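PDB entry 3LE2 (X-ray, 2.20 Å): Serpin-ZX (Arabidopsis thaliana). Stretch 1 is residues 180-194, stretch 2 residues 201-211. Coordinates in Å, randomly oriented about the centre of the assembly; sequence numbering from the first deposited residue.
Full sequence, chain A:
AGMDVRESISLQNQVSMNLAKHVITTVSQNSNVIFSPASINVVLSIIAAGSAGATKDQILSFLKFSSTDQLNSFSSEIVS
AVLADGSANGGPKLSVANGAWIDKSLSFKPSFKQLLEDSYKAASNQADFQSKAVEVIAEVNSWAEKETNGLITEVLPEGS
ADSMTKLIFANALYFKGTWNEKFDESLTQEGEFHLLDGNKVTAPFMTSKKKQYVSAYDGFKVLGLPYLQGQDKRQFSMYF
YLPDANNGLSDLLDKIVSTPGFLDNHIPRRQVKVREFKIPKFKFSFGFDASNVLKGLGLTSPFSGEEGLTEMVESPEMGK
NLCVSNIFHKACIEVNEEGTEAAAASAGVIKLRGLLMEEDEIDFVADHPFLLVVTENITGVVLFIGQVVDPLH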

# COMPACT_ATOMS: atom_id res chain seq x y z
N ASN A 180 4.40 -16.78 9.01
CA ASN A 180 4.04 -18.18 9.16
C ASN A 180 5.25 -19.03 9.59
O ASN A 180 5.11 -20.03 10.29
N GLU A 181 6.44 -18.63 9.15
CA GLU A 181 7.69 -19.28 9.53
C GLU A 181 8.67 -18.25 10.09
O GLU A 181 9.20 -17.44 9.35
N LYS A 182 8.93 -18.31 11.39
CA LYS A 182 9.90 -17.39 11.97
C LYS A 182 11.28 -17.61 11.38
O LYS A 182 11.57 -18.68 10.83
N PHE A 183 12.13 -16.58 11.45
CA PHE A 183 13.55 -16.73 11.16
C PHE A 183 14.24 -16.91 12.50
O PHE A 183 13.78 -16.40 13.51
N ASP A 184 15.36 -17.64 12.50
CA ASP A 184 16.15 -17.80 13.72
C ASP A 184 17.02 -16.56 13.91
O ASP A 184 17.99 -16.34 13.18
N GLU A 185 16.66 -15.75 14.90
CA GLU A 185 17.36 -14.51 15.15
C GLU A 185 18.84 -14.74 15.46
O GLU A 185 19.68 -13.86 15.25
N SER A 186 19.17 -15.93 15.95
CA SER A 186 20.57 -16.28 16.21
C SER A 186 21.38 -16.28 14.92
O SER A 186 22.60 -16.16 14.96
N LEU A 187 20.68 -16.43 13.79
CA LEU A 187 21.32 -16.56 12.48
C LEU A 187 21.51 -15.23 11.75
O LEU A 187 22.31 -15.12 10.82
N THR A 188 20.78 -14.22 12.18
CA THR A 188 20.94 -12.89 11.62
C THR A 188 22.39 -12.43 11.78
O THR A 188 22.95 -12.54 12.87
N GLN A 189 22.99 -11.93 10.71
CA GLN A 189 24.38 -11.50 10.73
C GLN A 189 24.53 -10.23 9.91
O GLN A 189 23.72 -9.96 9.03
N GLU A 190 25.57 -9.44 10.20
CA GLU A 190 25.84 -8.24 9.42
C GLU A 190 26.30 -8.62 8.01
O GLU A 190 26.85 -9.70 7.81
N GLY A 191 26.06 -7.74 7.05
CA GLY A 191 26.39 -7.99 5.65
C GLY A 191 26.30 -6.73 4.81
O GLY A 191 25.74 -5.74 5.25
N GLU A 192 26.85 -6.77 3.60
CA GLU A 192 26.88 -5.59 2.75
C GLU A 192 25.63 -5.43 1.88
O GLU A 192 25.24 -6.34 1.14
N PHE A 193 25.00 -4.26 1.97
CA PHE A 193 23.92 -3.90 1.05
C PHE A 193 24.49 -2.91 0.03
O PHE A 193 25.19 -1.96 0.39
N HIS A 194 24.19 -3.13 -1.24
CA HIS A 194 24.75 -2.29 -2.29
C HIS A 194 23.76 -1.20 -2.68
O HIS A 194 22.72 -1.48 -3.29
N VAL A 201 26.84 -0.47 2.36
CA VAL A 201 26.63 -0.22 3.79
C VAL A 201 26.42 -1.55 4.52
O VAL A 201 25.94 -2.51 3.93
N THR A 202 26.79 -1.60 5.80
CA THR A 202 26.69 -2.83 6.57
C THR A 202 25.35 -2.89 7.30
O THR A 202 24.97 -1.96 8.00
N ALA A 203 24.64 -4.00 7.14
CA ALA A 203 23.29 -4.11 7.67
C ALA A 203 22.95 -5.55 8.10
O ALA A 203 23.56 -6.51 7.61
N PRO A 204 22.00 -5.70 9.04
CA PRO A 204 21.54 -7.03 9.47
C PRO A 204 20.74 -7.76 8.38
O PRO A 204 19.70 -7.28 7.94
N PHE A 205 21.24 -8.92 7.95
CA PHE A 205 20.52 -9.78 7.03
C PHE A 205 20.03 -11.04 7.74
O PHE A 205 20.82 -11.75 8.36
N MET A 206 18.73 -11.30 7.65
CA MET A 206 18.17 -12.54 8.16
C MET A 206 18.47 -13.67 7.19
O MET A 206 18.63 -13.44 5.99
N THR A 207 18.56 -14.90 7.70
CA THR A 207 18.79 -16.06 6.85
C THR A 207 18.01 -17.27 7.32
O THR A 207 17.42 -17.26 8.40
N SER A 208 17.99 -18.30 6.48
CA SER A 208 17.27 -19.53 6.78
C SER A 208 17.75 -20.66 5.88
O SER A 208 18.28 -20.44 4.79
N LYS A 209 17.56 -21.89 6.35
CA LYS A 209 17.93 -23.05 5.55
C LYS A 209 16.68 -23.82 5.18
O LYS A 209 16.75 -24.79 4.44
N LYS A 210 15.54 -23.37 5.69
CA LYS A 210 14.25 -23.93 5.29
C LYS A 210 13.97 -23.64 3.81
O LYS A 210 14.61 -22.79 3.20
N LYS A 211 13.01 -24.35 3.25
CA LYS A 211 12.66 -24.13 1.86
C LYS A 211 11.85 -22.84 1.74
O LYS A 211 11.13 -22.47 2.66

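Phe-205 is the residue most covered by the other stretch. Its side chain lies on the same sheet face as those of Gln-189, Phe-193, Val-201 and Ala-203. Its chi1 is m (-78°), and the end of the ring comes nearer to the strand 189-194. Gly-191 leaves room for it: an ideal CB there would lie 2.9 Å from Phe-205 CD2, a clash. Gly-191 O sits at the ring edge, 3.5 Å from Phe-205 CE2. Phe-193 has chi1 t, and its ring leads away from the partner strand. Phe-205 CZ meets the edge of that ring, 4.1 Å from Phe-193 CD1. Val-201, chi1 m, packs beside it, with CG2 4.0 Å from Phe-193 CB.

The backbone holds these side chains in antiparallel register. Gln-189, Gly-191 and Phe-193 pair with Phe-205, Ala-203 and Val-201 through reciprocal hydrogen bonds. The bond from Gly-191 N to Ala-203 O is weak despite its 2.8 Å length, because its angle is 126°.

A second apolar cluster forms before the strand. Phe-183, chi1 m, points toward stretch 2. Met-206 has rotamers m, t, m and lays its methyl over one ring face. Met-206 CE is 3.8 Å from Phe-183 CE2, and it makes a CH-pi contact with the ring, 3.8 Å from its centroid. The sulfur also lies over that face. Thr-207 O approaches the ring edge, 3.6 Å from Phe-183 CD1. Leu-187 (m, t) points toward stretch 2 and places CB 3.6 Å from Thr-207 CG2. The CA-to-CB bond of Thr-188, chi1 m, points sideways, with CG2 3.9 Å from Pro-204 CB.

The other sheet face is more polar. Glu-190 and Glu-192 both have chi1 and chi2 m, and their ends come nearer to stretch 2. Glu-190 CB touches Thr-202 CG2 at 3.6 Å, and Glu-190 OE2 reaches 3.7 Å from Pro-204 CB. Thr-202, chi1 m, donates a hydrogen bond from OG1 to Glu-192 OE2 at 2.6 Å. Water 4 donates to both Glu-190 OE1 and Thr-202 O.

Three more waters bridge the loop side, where direct backbone pairing between the stretches is absent. Water 2 donates to Asp-184 O and Thr-188 OG1 and accepts from Thr-207 N. Water 3 accepts from Asp-184 N and donates to Thr-207 O. Water 1 joins Lys-182 O, Ser-208 OG and Lys-210 NZ. At the exposed limit, Glu-181 and Lys-210 point toward each other's stretch. Their salt bridge is long, with Glu-181 OE1 3.8 Å from Lys-210 NZ; the same OE1 lies 3.4 Å from Lys-210 CD.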

# COMPACT_ATOMS: atom_id res chain seq x y z
CB ASN A 180 3.45 -18.71 7.86
CG ASN A 180 2.51 -19.87 8.07
OD1 ASN A 180 1.89 -20.00 9.12
ND2 ASN A 180 2.39 -20.71 7.05
CB GLU A 181 8.33 -19.91 8.30
CG GLU A 181 7.56 -21.06 7.70
CD GLU A 181 7.84 -22.37 8.40
OE1 GLU A 181 8.85 -22.45 9.14
OE2 GLU A 181 7.06 -23.33 8.19
CB LYS A 182 9.94 -17.54 13.49
CG LYS A 182 10.44 -18.90 13.99
CD LYS A 182 10.12 -19.08 15.47
CE LYS A 182 10.52 -20.45 15.99
NZ LYS A 182 10.04 -20.66 17.38
CB PHE A 183 14.10 -15.47 10.50
CG PHE A 183 13.53 -15.21 9.15
CD1 PHE A 183 14.25 -15.50 8.01
CD2 PHE A 183 12.26 -14.66 9.01
CE1 PHE A 183 13.72 -15.25 6.76
CE2 PHE A 183 11.73 -14.41 7.77
CZ PHE A 183 12.46 -14.70 6.64
CB ASP A 184 17.01 -19.07 13.65
CG ASP A 184 17.63 -19.42 15.00
OD1 ASP A 184 17.93 -18.50 15.80
OD2 ASP A 184 17.82 -20.62 15.27
CB GLU A 185 16.68 -13.73 16.27
CG GLU A 185 17.37 -12.44 16.61
CD GLU A 185 16.72 -11.74 17.77
OE1 GLU A 185 15.54 -12.04 18.07
OE2 GLU A 185 17.38 -10.88 18.40
CB SER A 186 20.68 -17.65 16.88
OG SER A 186 19.50 -17.98 17.58
CB LEU A 187 20.52 -17.51 11.58
CG LEU A 187 20.49 -18.97 12.02
CD1 LEU A 187 19.69 -19.83 11.04
CD2 LEU A 187 21.91 -19.49 12.15
CB THR A 188 20.01 -11.89 12.30
OG1 THR A 188 18.66 -12.38 12.21
CG2 THR A 188 20.12 -10.51 11.65
CB GLN A 189 25.30 -12.59 10.18
CG GLN A 189 25.28 -13.91 10.97
CD GLN A 189 25.83 -13.78 12.40
OE1 GLN A 189 26.76 -13.01 12.65
NE2 GLN A 189 25.25 -14.54 13.33
CB GLU A 190 26.89 -7.35 10.11
CG GLU A 190 26.49 -6.86 11.49
CD GLU A 190 25.18 -6.07 11.49
OE1 GLU A 190 25.18 -4.89 11.09
OE2 GLU A 190 24.15 -6.64 11.90
CB GLU A 192 28.13 -5.60 1.86
CG GLU A 192 29.45 -5.50 2.66
CD GLU A 192 29.46 -4.34 3.67
OE1 GLU A 192 29.56 -3.16 3.24
OE2 GLU A 192 29.38 -4.59 4.90
CB PHE A 193 22.74 -3.29 1.82
CG PHE A 193 21.53 -3.02 0.96
CD1 PHE A 193 20.50 -3.95 0.87
CD2 PHE A 193 21.43 -1.85 0.23
CE1 PHE A 193 19.41 -3.70 0.08
CE2 PHE A 193 20.34 -1.60 -0.56
CZ PHE A 193 19.32 -2.52 -0.64
CB HIS A 194 25.15 -3.12 -3.52
CG HIS A 194 26.20 -4.15 -3.24
ND1 HIS A 194 25.92 -5.34 -2.61
CD2 HIS A 194 27.54 -4.15 -3.47
CE1 HIS A 194 27.04 -6.04 -2.47
NE2 HIS A 194 28.03 -5.34 -2.99
CB VAL A 201 25.40 0.67 4.05
CG1 VAL A 201 25.68 2.11 3.61
CG2 VAL A 201 24.15 0.11 3.35
CB THR A 202 27.83 -2.95 7.59
OG1 THR A 202 29.08 -2.99 6.90
CG2 THR A 202 27.69 -4.23 8.40
CB ALA A 203 22.28 -3.61 6.63
CB PRO A 204 20.62 -6.72 10.67
CG PRO A 204 20.69 -5.23 10.90
CD PRO A 204 21.27 -4.60 9.69
CB PHE A 205 21.43 -10.22 5.88
CG PHE A 205 21.63 -9.18 4.81
CD1 PHE A 205 20.76 -9.10 3.74
CD2 PHE A 205 22.71 -8.31 4.86
CE1 PHE A 205 20.95 -8.17 2.73
CE2 PHE A 205 22.91 -7.37 3.86
CZ PHE A 205 22.02 -7.30 2.79
CB MET A 206 16.65 -12.41 8.33
CG MET A 206 16.24 -11.18 9.09
SD MET A 206 14.47 -11.11 9.41
CE MET A 206 13.82 -11.27 7.75
CB THR A 207 20.28 -16.44 6.75
OG1 THR A 207 20.46 -17.39 5.69
CG2 THR A 207 20.77 -17.04 8.07
CB SER A 208 15.77 -19.35 6.60
OG SER A 208 15.12 -20.60 6.76
CB LYS A 209 18.95 -23.94 6.27
CG LYS A 209 20.40 -23.61 5.94
CD LYS A 209 21.38 -24.57 6.61
CE LYS A 209 22.78 -24.46 6.01
NZ LYS A 209 23.28 -23.05 5.95
CB LYS A 210 13.13 -23.37 6.15
CG LYS A 210 13.26 -23.69 7.62
CD LYS A 210 11.90 -23.69 8.31
CE LYS A 210 12.02 -23.81 9.82
NZ LYS A 210 12.43 -22.52 10.45
CB LYS A 211 11.89 -25.33 1.32
CG LYS A 211 12.68 -26.65 1.42
CD LYS A 211 11.91 -27.83 0.80
CE LYS A 211 12.57 -29.18 1.11
NZ LYS A 211 13.88 -29.41 0.41
O HOH W 1 13.07 -19.99 8.57
O HOH W 2 18.02 -15.04 10.59
O HOH W 3 15.93 -18.66 9.96
O HOH W 4 24.12 -2.61 11.01